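Local coordinates for kinetochore protein Mis16 (PDB 4XYH), which is a WD-repeat beta-propeller protein that independently recognises histone H4 and the CENP-A-specific chaperone Scm3, and probably helps deliver CENP-A to centromeres, at residues N293-A298 against L308-R313; P52-E57 against D133-R138; D347-V352 against M375-G380. All blocks are in the same frame, centred on the assembly; numbering follows the deposited sequence.

Contact 1 of 3, residues N293-A298 against L308-R313; sequences NDYLLA and LWDLRR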
loop_
_atom_site.group_PDB
_atom_site.type_symbol
_atom_site.label_atom_id
_atom_site.label_comp_id
_atom_site.label_asym_id
_atom_site.label_seq_id
_atom_site.Cartn_x
_atom_site.Cartn_y
_atom_site.Cartn_z
ATOM N N ASN A 293 9.633 9.648 -12.640
ATOM C CA ASN A 293 10.450 10.783 -12.265
ATOM C C ASN A 293 11.248 10.442 -11.016
ATOM O O ASN A 293 10.716 10.474 -9.898
ATOM C CB ASN A 293 9.551 12.000 -12.046
ATOM C CG ASN A 293 10.325 13.241 -11.671
ATOM O OD1 ASN A 293 11.501 13.175 -11.293
ATOM N ND2 ASN A 293 9.659 14.390 -11.757
ATOM N N ASP A 294 12.529 10.130 -11.217
ATOM C CA ASP A 294 13.384 9.576 -10.173
ATOM C C ASP A 294 13.617 10.502 -8.979
ATOM O O ASP A 294 14.170 10.064 -7.978
ATOM C CB ASP A 294 14.753 9.171 -10.757
ATOM C CG ASP A 294 14.659 8.025 -11.769
ATOM O OD1 ASP A 294 13.634 7.313 -11.771
ATOM O OD2 ASP A 294 15.616 7.828 -12.558
ATOM N N TYR A 295 13.218 11.767 -9.073
ATOM C CA TYR A 295 13.424 12.712 -7.968
ATOM C C TYR A 295 12.132 13.051 -7.239
ATOM O O TYR A 295 12.165 13.694 -6.184
ATOM C CB TYR A 295 14.083 14.009 -8.479
ATOM C CG TYR A 295 15.428 13.745 -9.105
ATOM C CD1 TYR A 295 16.562 13.617 -8.316
ATOM C CD2 TYR A 295 15.560 13.572 -10.483
ATOM C CE1 TYR A 295 17.805 13.335 -8.878
ATOM C CE2 TYR A 295 16.803 13.292 -11.055
ATOM C CZ TYR A 295 17.916 13.176 -10.242
ATOM O OH TYR A 295 19.147 12.901 -10.789
ATOM N N LEU A 296 10.998 12.630 -7.790
ATOM C CA LEU A 296 9.708 12.991 -7.201
ATOM C C LEU A 296 9.213 11.935 -6.211
ATOM O O LEU A 296 9.330 10.730 -6.475
ATOM C CB LEU A 296 8.655 13.202 -8.290
ATOM C CG LEU A 296 7.271 13.702 -7.843
ATOM C CD1 LEU A 296 7.374 15.019 -7.106
ATOM C CD2 LEU A 296 6.351 13.875 -9.028
ATOM N N LEU A 297 8.659 12.390 -5.083
ATOM C CA LEU A 297 7.976 11.496 -4.136
ATOM C C LEU A 297 6.839 12.211 -3.394
ATOM O O LEU A 297 6.728 13.442 -3.437
ATOM C CB LEU A 297 8.961 10.897 -3.123
ATOM C CG LEU A 297 9.695 11.857 -2.176
ATOM C CD1 LEU A 297 10.124 11.125 -0.929
ATOM C CD2 LEU A 297 10.914 12.470 -2.864
ATOM N N ALA A 298 6.000 11.429 -2.714
ATOM C CA ALA A 298 4.852 11.972 -2.001
ATOM C C ALA A 298 4.789 11.429 -0.588
ATOM O O ALA A 298 5.186 10.285 -0.338
ATOM C CB ALA A 298 3.564 11.647 -2.743
ATOM N N LEU A 308 4.087 16.884 -1.808
ATOM C CA LEU A 308 4.971 16.412 -2.884
ATOM C C LEU A 308 6.377 16.961 -2.675
ATOM O O LEU A 308 6.531 18.092 -2.228
ATOM C CB LEU A 308 4.425 16.830 -4.256
ATOM C CG LEU A 308 3.005 16.304 -4.496
ATOM C CD1 LEU A 308 2.371 16.955 -5.715
ATOM C CD2 LEU A 308 3.036 14.800 -4.663
ATOM N N TRP A 309 7.397 16.162 -2.996
ATOM C CA TRP A 309 8.774 16.544 -2.729
ATOM C C TRP A 309 9.698 16.173 -3.877
ATOM O O TRP A 309 9.479 15.184 -4.586
ATOM C CB TRP A 309 9.309 15.867 -1.458
ATOM C CG TRP A 309 8.460 15.980 -0.263
ATOM C CD1 TRP A 309 7.410 15.172 0.076
ATOM C CD2 TRP A 309 8.592 16.937 0.795
ATOM N NE1 TRP A 309 6.878 15.572 1.277
ATOM C CE2 TRP A 309 7.581 16.656 1.737
ATOM C CE3 TRP A 309 9.470 17.997 1.039
ATOM C CZ2 TRP A 309 7.412 17.408 2.898
ATOM C CZ3 TRP A 309 9.300 18.748 2.195
ATOM C CH2 TRP A 309 8.282 18.447 3.111
ATOM N N ASP A 310 10.746 16.961 -4.041
ATOM C CA ASP A 310 11.846 16.595 -4.912
ATOM C C ASP A 310 13.062 16.318 -4.024
ATOM O O ASP A 310 13.346 17.095 -3.113
ATOM C CB ASP A 310 12.136 17.708 -5.918
ATOM C CG ASP A 310 13.198 17.314 -6.930
ATOM O OD1 ASP A 310 14.370 17.119 -6.541
ATOM O OD2 ASP A 310 12.855 17.198 -8.120
ATOM N N LEU A 311 13.764 15.216 -4.283
ATOM C CA LEU A 311 14.926 14.807 -3.481
ATOM C C LEU A 311 16.035 15.850 -3.439
ATOM O O LEU A 311 16.901 15.819 -2.556
ATOM C CB LEU A 311 15.519 13.488 -4.012
ATOM C CG LEU A 311 14.809 12.157 -3.744
ATOM C CD1 LEU A 311 15.543 11.026 -4.461
ATOM C CD2 LEU A 311 14.735 11.883 -2.253
ATOM N N ARG A 312 16.027 16.760 -4.404
ATOM C CA ARG A 312 17.119 17.726 -4.517
ATOM C C ARG A 312 16.822 18.980 -3.711
ATOM O O ARG A 312 17.647 19.873 -3.625
ATOM C CB ARG A 312 17.379 18.062 -5.987
ATOM C CG ARG A 312 17.947 16.901 -6.791
ATOM C CD ARG A 312 17.776 17.115 -8.286
ATOM N NE ARG A 312 16.365 17.237 -8.663
ATOM C CZ ARG A 312 15.905 17.293 -9.913
ATOM N NH1 ARG A 312 16.730 17.237 -10.944
ATOM N NH2 ARG A 312 14.604 17.400 -10.132
ATOM N N ARG A 313 15.638 19.016 -3.105
ATOM C CA ARG A 313 15.218 20.159 -2.290
ATOM C C ARG A 313 14.226 19.759 -1.185
ATOM O O ARG A 313 13.121 20.287 -1.127
ATOM C CB ARG A 313 14.599 21.250 -3.196
ATOM C CG ARG A 313 14.483 22.647 -2.587
ATOM C CD ARG A 313 13.586 23.535 -3.434
ATOM N NE ARG A 313 12.164 23.272 -3.198
ATOM C CZ ARG A 313 11.159 23.919 -3.786
ATOM N NH1 ARG A 313 11.402 24.877 -4.668
ATOM N NH2 ARG A 313 9.906 23.618 -3.480
#
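The open end of the WD-repeat hairpin made by strands 296-301 and 306-310 carries this contact, where Tyr295, Leu296 and Leu297 run antiparallel to Trp309, Asp310 and Leu311. Leu297 and Trp309 form the hydrogen-bonded pair: Leu297 N donates to Trp309 O over 3.0 Å, and Trp309 N returns a bond of 2.8 Å to Leu297 O. One step beyond the paired strands, Leu311 N still reaches Tyr295 O at 2.9 Å, so the backbone pairing runs on into the turn Asp310-Arg313. There the side chains of Tyr295 and Arg312 meet. The guanidinium lies flat over one face of the phenol ring, planes 9° apart and centres 3.9 Å apart, a cation-pi stack in which CZ sits off-centre toward the rim and CD adds a CH-pi contact. Asp310 fixes the rotation of that guanidinium. Arg312 grips the carboxylate side-on, its NE on Asp310 OD1 and its NH2 on Asp310 OD2 at 2.7 Å, a two-pronged salt bridge. OD1 takes a second bond from Arg312 N on its anti lone pair, closing an Asx turn, and the carboxylate also leans on Tyr295 CB. On the face carrying Leu297 and Trp309 the packing is apolar. Leu297 CG is held between its backbone N and carbonyl carbon (chi1 63°), and CD2 comes within 4.0 Å of Trp309 CB and 3.9 Å of Leu311 CD2. Trp309 NE1 is hydrogen-bonded to Thr299 OG1. On the other face Ala298 CB touches Leu308 CD2, both against Trp333 of strand 328-333. The Leu-Trp-Asp sequence of the second strand, with Trp309 buried and Asp310 opening the turn, is the WD signature that closes the third strand of a propeller blade.

Contact 2 of 3, residues P52-E57 against D133-R138; sequences PSLTVE and DVNKAR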
loop_
_atom_site.group_PDB
_atom_site.type_symbol
_atom_site.label_atom_id
_atom_site.label_comp_id
_atom_site.label_asym_id
_atom_site.label_seq_id
_atom_site.Cartn_x
_atom_site.Cartn_y
_atom_site.Cartn_z
ATOM N N PRO A 52 -11.646 -9.215 7.558
ATOM C CA PRO A 52 -10.984 -8.057 6.950
ATOM C C PRO A 52 -9.564 -8.399 6.472
ATOM O O PRO A 52 -8.879 -9.252 7.066
ATOM C CB PRO A 52 -10.944 -7.031 8.084
ATOM C CG PRO A 52 -11.077 -7.838 9.346
ATOM C CD PRO A 52 -11.920 -9.024 8.992
ATOM N N SER A 53 -9.149 -7.754 5.384
ATOM C CA SER A 53 -7.763 -7.790 4.961
ATOM C C SER A 53 -7.130 -6.427 5.210
ATOM O O SER A 53 -7.748 -5.392 4.955
ATOM C CB SER A 53 -7.649 -8.174 3.483
ATOM O OG SER A 53 -6.277 -8.225 3.095
ATOM N N LEU A 54 -5.903 -6.427 5.714
ATOM C CA LEU A 54 -5.155 -5.184 5.910
ATOM C C LEU A 54 -4.311 -4.828 4.686
ATOM O O LEU A 54 -3.732 -3.734 4.613
ATOM C CB LEU A 54 -4.246 -5.302 7.132
ATOM C CG LEU A 54 -4.993 -5.397 8.459
ATOM C CD1 LEU A 54 -4.079 -5.843 9.592
ATOM C CD2 LEU A 54 -5.588 -4.027 8.755
ATOM N N THR A 55 -4.232 -5.752 3.735
ATOM C CA THR A 55 -3.295 -5.605 2.624
ATOM C C THR A 55 -3.887 -6.087 1.297
ATOM O O THR A 55 -4.716 -7.009 1.263
ATOM C CB THR A 55 -1.975 -6.378 2.924
ATOM O OG1 THR A 55 -1.020 -6.166 1.863
ATOM C CG2 THR A 55 -2.258 -7.909 3.102
ATOM N N VAL A 56 -3.470 -5.453 0.204
ATOM C CA VAL A 56 -3.876 -5.891 -1.122
ATOM C C VAL A 56 -2.805 -5.486 -2.122
ATOM O O VAL A 56 -2.209 -4.422 -2.008
ATOM C CB VAL A 56 -5.259 -5.297 -1.552
ATOM C CG1 VAL A 56 -5.199 -3.777 -1.694
ATOM C CG2 VAL A 56 -5.729 -5.908 -2.868
ATOM N N GLU A 57 -2.552 -6.358 -3.090
ATOM C CA GLU A 57 -1.583 -6.101 -4.144
ATOM C C GLU A 57 -1.993 -6.911 -5.361
ATOM O O GLU A 57 -2.341 -8.090 -5.232
ATOM C CB GLU A 57 -0.160 -6.464 -3.701
ATOM C CG GLU A 57 0.927 -5.793 -4.538
ATOM C CD GLU A 57 2.341 -6.243 -4.178
ATOM O OE1 GLU A 57 2.478 -7.293 -3.526
ATOM O OE2 GLU A 57 3.326 -5.557 -4.557
ATOM N N ASP A 133 -2.009 -11.622 12.354
ATOM C CA ASP A 133 -2.628 -10.842 11.289
ATOM C C ASP A 133 -1.633 -10.624 10.157
ATOM O O ASP A 133 -0.439 -10.421 10.397
ATOM C CB ASP A 133 -3.104 -9.485 11.810
ATOM C CG ASP A 133 -4.150 -9.597 12.921
ATOM O OD1 ASP A 133 -4.903 -10.587 12.951
ATOM O OD2 ASP A 133 -4.229 -8.666 13.762
ATOM N N VAL A 134 -2.104 -10.669 8.920
ATOM C CA VAL A 134 -1.224 -10.290 7.835
ATOM C C VAL A 134 -1.237 -8.757 7.744
ATOM O O VAL A 134 -2.104 -8.176 7.099
ATOM C CB VAL A 134 -1.640 -10.932 6.505
ATOM C CG1 VAL A 134 -0.643 -10.585 5.432
ATOM C CG2 VAL A 134 -1.737 -12.450 6.655
ATOM N N ASN A 135 -0.297 -8.102 8.425
ATOM C CA ASN A 135 -0.262 -6.638 8.410
ATOM C C ASN A 135 0.029 -6.092 7.011
ATOM O O ASN A 135 -0.597 -5.140 6.572
ATOM C CB ASN A 135 0.771 -6.113 9.398
ATOM C CG ASN A 135 0.239 -6.044 10.821
ATOM O OD1 ASN A 135 -0.897 -6.451 11.108
ATOM N ND2 ASN A 135 1.055 -5.504 11.721
ATOM N N LYS A 136 0.963 -6.724 6.306
ATOM C CA LYS A 136 1.276 -6.331 4.941
ATOM C C LYS A 136 1.853 -7.523 4.202
ATOM O O LYS A 136 2.530 -8.352 4.802
ATOM C CB LYS A 136 2.262 -5.147 4.900
ATOM C CG LYS A 136 2.468 -4.594 3.474
ATOM C CD LYS A 136 3.080 -3.204 3.440
ATOM C CE LYS A 136 2.045 -2.131 3.787
ATOM N NZ LYS A 136 2.695 -0.802 3.956
ATOM N N ALA A 137 1.558 -7.617 2.906
ATOM C CA ALA A 137 2.067 -8.702 2.070
ATOM C C ALA A 137 2.493 -8.165 0.707
ATOM O O ALA A 137 1.692 -7.566 -0.017
ATOM C CB ALA A 137 1.019 -9.791 1.917
ATOM N N ARG A 138 3.754 -8.395 0.350
ATOM C CA ARG A 138 4.299 -7.912 -0.920
ATOM C C ARG A 138 5.086 -9.005 -1.669
ATOM O O ARG A 138 5.905 -9.703 -1.061
ATOM C CB ARG A 138 5.203 -6.702 -0.655
ATOM C CG ARG A 138 4.474 -5.477 -0.069
ATOM C CD ARG A 138 3.521 -4.860 -1.103
ATOM N NE ARG A 138 2.814 -3.667 -0.636
ATOM C CZ ARG A 138 1.563 -3.665 -0.176
ATOM N NH1 ARG A 138 0.878 -4.802 -0.093
ATOM N NH2 ARG A 138 0.989 -2.523 0.204
HETATM O O HOH W 1 -4.649 -8.702 6.300
HETATM O O HOH W 2 -1.158 -7.764 -0.221
#
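Residues 54-57 and 133-138 run nearly parallel, their end-to-end directions 19° apart, with Thr55 CA 5.2 Å from Lys136 CA, yet side chains and water rather than paired backbones join them. Thr55 is the central link. With OG1 anti to the backbone N (chi1 -177°), its hydroxyl faces residues 133-138 and accepts a hydrogen bond of 3.1 Å from Ala137 N. Arg138 NH1 makes a weak, bent bond to the same oxygen. Water 2 is bonded to OG1 and donates to Ala137 O, so one hydroxyl oxygen of a buried residue has three polar partners. The methyl of Thr55 serves the apolar side, CG2 lying 3.9 Å from Val134 CG1 and 4.0 Å from Ala137 CB. Leu54 lies alongside Asn135, pointing the same way, with CD1 3.6 Å from Asn135 OD1; water 1 links Leu54 N to Val134 O. Arg138 turns back on itself at chi2 (-68°), which brings its guanidinium over Lys136 CG and sets NH1 2.9 Å from Ala137 O, while NH2 forms a salt bridge with Asp387. The Glu57 side chain crosses that of Arg138 obliquely, OE2 3.5 Å from Arg138 CD; the charges are near but unbridged, and OE1 is bonded instead to Phe139 N. A leucine in place of Arg138, with no guanidinium, would probably leave the Asp387 carboxylate without this ion-pair partner and Thr55 OG1 with one weak bond fewer. Strands 56-58 and 136-140 are edge strands of two different sheets, so the contact is a seam between neighbouring blades. Strand 70-77 pairs with 56-58 in its sheet, its Leu76 touching Glu57 and Ala137, and strand 398-402 covers Val56 from the sheet that closes the ring.

Contact 3 of 3, residues D347-V352 against M375-G380; sequences DRRVCV and MFMHGG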
loop_
_atom_site.group_PDB
_atom_site.type_symbol
_atom_site.label_atom_id
_atom_site.label_comp_id
_atom_site.label_asym_id
_atom_site.label_seq_id
_atom_site.Cartn_x
_atom_site.Cartn_y
_atom_site.Cartn_z
ATOM N N ASP A 347 -11.306 9.500 6.150
ATOM C CA ASP A 347 -12.569 10.119 5.732
ATOM C C ASP A 347 -13.376 9.208 4.818
ATOM O O ASP A 347 -14.426 9.611 4.325
ATOM C CB ASP A 347 -12.331 11.476 5.041
ATOM C CG ASP A 347 -11.642 11.356 3.670
ATOM O OD1 ASP A 347 -11.479 10.238 3.118
ATOM O OD2 ASP A 347 -11.268 12.421 3.135
ATOM N N ARG A 348 -12.856 7.998 4.588
ATOM C CA ARG A 348 -13.528 6.922 3.845
ATOM C C ARG A 348 -13.511 7.138 2.329
ATOM O O ARG A 348 -14.192 6.429 1.593
ATOM C CB ARG A 348 -14.982 6.736 4.321
ATOM C CG ARG A 348 -15.167 6.562 5.837
ATOM C CD ARG A 348 -16.650 6.446 6.197
ATOM N NE ARG A 348 -17.406 7.597 5.699
ATOM C CZ ARG A 348 -17.567 8.735 6.372
ATOM N NH1 ARG A 348 -17.039 8.868 7.571
ATOM N NH2 ARG A 348 -18.251 9.743 5.845
ATOM N N ARG A 349 -12.717 8.099 1.863
ATOM C CA ARG A 349 -12.637 8.399 0.435
ATOM C C ARG A 349 -11.307 7.957 -0.181
ATOM O O ARG A 349 -10.266 7.920 0.489
ATOM C CB ARG A 349 -12.832 9.900 0.190
ATOM C CG ARG A 349 -14.124 10.470 0.746
ATOM C CD ARG A 349 -15.330 9.985 -0.051
ATOM N NE ARG A 349 -16.584 10.438 0.543
ATOM C CZ ARG A 349 -17.428 9.654 1.215
ATOM N NH1 ARG A 349 -17.177 8.349 1.377
ATOM N NH2 ARG A 349 -18.532 10.182 1.722
ATOM N N VAL A 350 -11.348 7.619 -1.463
ATOM C CA VAL A 350 -10.123 7.433 -2.243
ATOM C C VAL A 350 -10.063 8.532 -3.311
ATOM O O VAL A 350 -10.928 8.621 -4.170
ATOM C CB VAL A 350 -10.061 6.041 -2.893
ATOM C CG1 VAL A 350 -8.787 5.893 -3.695
ATOM C CG2 VAL A 350 -10.114 4.944 -1.822
ATOM N N CYS A 351 -9.057 9.387 -3.243
ATOM C CA CYS A 351 -8.924 10.460 -4.220
ATOM C C CYS A 351 -7.866 10.140 -5.273
ATOM O O CYS A 351 -6.786 9.648 -4.955
ATOM C CB CYS A 351 -8.585 11.779 -3.521
ATOM S SG CYS A 351 -9.944 12.437 -2.476
ATOM N N VAL A 352 -8.194 10.414 -6.530
ATOM C CA VAL A 352 -7.226 10.307 -7.612
ATOM C C VAL A 352 -6.817 11.721 -8.011
ATOM O O VAL A 352 -7.684 12.570 -8.243
ATOM C CB VAL A 352 -7.800 9.559 -8.831
ATOM C CG1 VAL A 352 -6.719 9.362 -9.894
ATOM C CG2 VAL A 352 -8.420 8.233 -8.401
ATOM N N MET A 375 -8.881 14.937 -9.522
ATOM C CA MET A 375 -9.490 14.420 -10.740
ATOM C C MET A 375 -10.716 13.534 -10.497
ATOM O O MET A 375 -11.641 13.516 -11.310
ATOM C CB MET A 375 -8.438 13.634 -11.512
ATOM C CG MET A 375 -8.844 13.255 -12.898
ATOM S SD MET A 375 -7.929 11.807 -13.461
ATOM C CE MET A 375 -9.301 10.667 -13.551
ATOM N N PHE A 376 -10.711 12.785 -9.393
ATOM C CA PHE A 376 -11.768 11.804 -9.108
ATOM C C PHE A 376 -11.810 11.430 -7.636
ATOM O O PHE A 376 -10.773 11.282 -6.978
ATOM C CB PHE A 376 -11.568 10.542 -9.946
ATOM C CG PHE A 376 -12.715 9.570 -9.891
ATOM C CD1 PHE A 376 -13.794 9.701 -10.756
ATOM C CD2 PHE A 376 -12.697 8.503 -9.015
ATOM C CE1 PHE A 376 -14.840 8.799 -10.734
ATOM C CE2 PHE A 376 -13.746 7.593 -8.978
ATOM C CZ PHE A 376 -14.824 7.742 -9.842
ATOM N N MET A 377 -13.018 11.278 -7.117
ATOM C CA MET A 377 -13.185 10.786 -5.767
ATOM C C MET A 377 -14.008 9.519 -5.774
ATOM O O MET A 377 -15.109 9.477 -6.326
ATOM C CB MET A 377 -13.851 11.818 -4.871
ATOM C CG MET A 377 -14.395 11.204 -3.573
ATOM S SD MET A 377 -14.959 12.475 -2.438
ATOM C CE MET A 377 -13.538 13.567 -2.436
ATOM N N HIS A 378 -13.464 8.480 -5.157
ATOM C CA HIS A 378 -14.183 7.238 -4.994
ATOM C C HIS A 378 -14.884 7.211 -3.630
ATOM O O HIS A 378 -14.222 7.203 -2.586
ATOM C CB HIS A 378 -13.215 6.075 -5.155
ATOM C CG HIS A 378 -13.784 4.753 -4.777
ATOM N ND1 HIS A 378 -14.760 4.121 -5.518
ATOM C CD2 HIS A 378 -13.502 3.922 -3.742
ATOM C CE1 HIS A 378 -15.057 2.966 -4.958
ATOM N NE2 HIS A 378 -14.299 2.817 -3.880
ATOM N N GLY A 379 -16.218 7.211 -3.647
ATOM C CA GLY A 379 -17.013 7.224 -2.432
ATOM C C GLY A 379 -17.664 5.891 -2.078
ATOM O O GLY A 379 -18.599 5.841 -1.278
ATOM N N GLY A 380 -17.158 4.802 -2.651
ATOM C CA GLY A 380 -17.751 3.490 -2.441
ATOM C C GLY A 380 -17.490 2.799 -1.108
ATOM O O GLY A 380 -18.168 1.826 -0.775
HETATM O O HOH W 3 -14.418 5.217 -0.789
#
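Val350 and His378 lie side by side, pointing the same way from a hydrogen-bonded antiparallel pair, with Val350 CB 3.9 Å from His378 CB and Val350 CG2 at the imidazole edge. His378 N meets Val350 O almost straight, at 2.7 Å and 178°. His378 ND1 is hydrogen-bonded to Tyr41 OH and its NE2 to Gln408 OE1. Val352 and Phe376 cross obliquely on the same face: Phe376 CB sits 4.1 Å from Val352 CB, but the ring, its CG anti to the backbone N (chi1 -171°), leads away toward Tyr41. Met375 and Phe376 both face Val352, a classic beta bulge, and both their N-H groups bond to Val352 O. On the face of Met377 and Cys351, Met377 obliquely crosses Arg349 from the preceding loop, its SD 3.5 Å from Arg349 CD and near the guanidinium plane, while CE turns to Cys351 SG. Arg349 NH2 goes on to a salt bridge with Glu29 of helix 19-40. Water 3 donates to Arg348 O and His378 O. Strand 350-354 lies between 340-345 and the outermost strand 374-378. Trp410 of strand 406-412 stacks on His378 and touches Val350 and Phe376, and helix 414-417 packs on Met375 and Phe376.

How the contacts relate
Along the chain the three contacts follow one another without overlap: contact 2 closes first, then contact 1, then contact 3. Their centres lie about 27 Å (contacts 1 and 2), 24 Å (1 and 3) and 21 Å (2 and 3) apart, and none touches another. Contacts 1 and 3 each join antiparallel strands of a four-stranded sheet of its own, and the two sheets are successive, strand 319-321 ending the first and 328-333 opening the second. Contact 2 joins edge strands of two sheets, its centre about 9 Å from the chain's centre. Two contacts thus hold single blades together and the third ties the inner edges of two blades, as expected of a closed WD-repeat propeller.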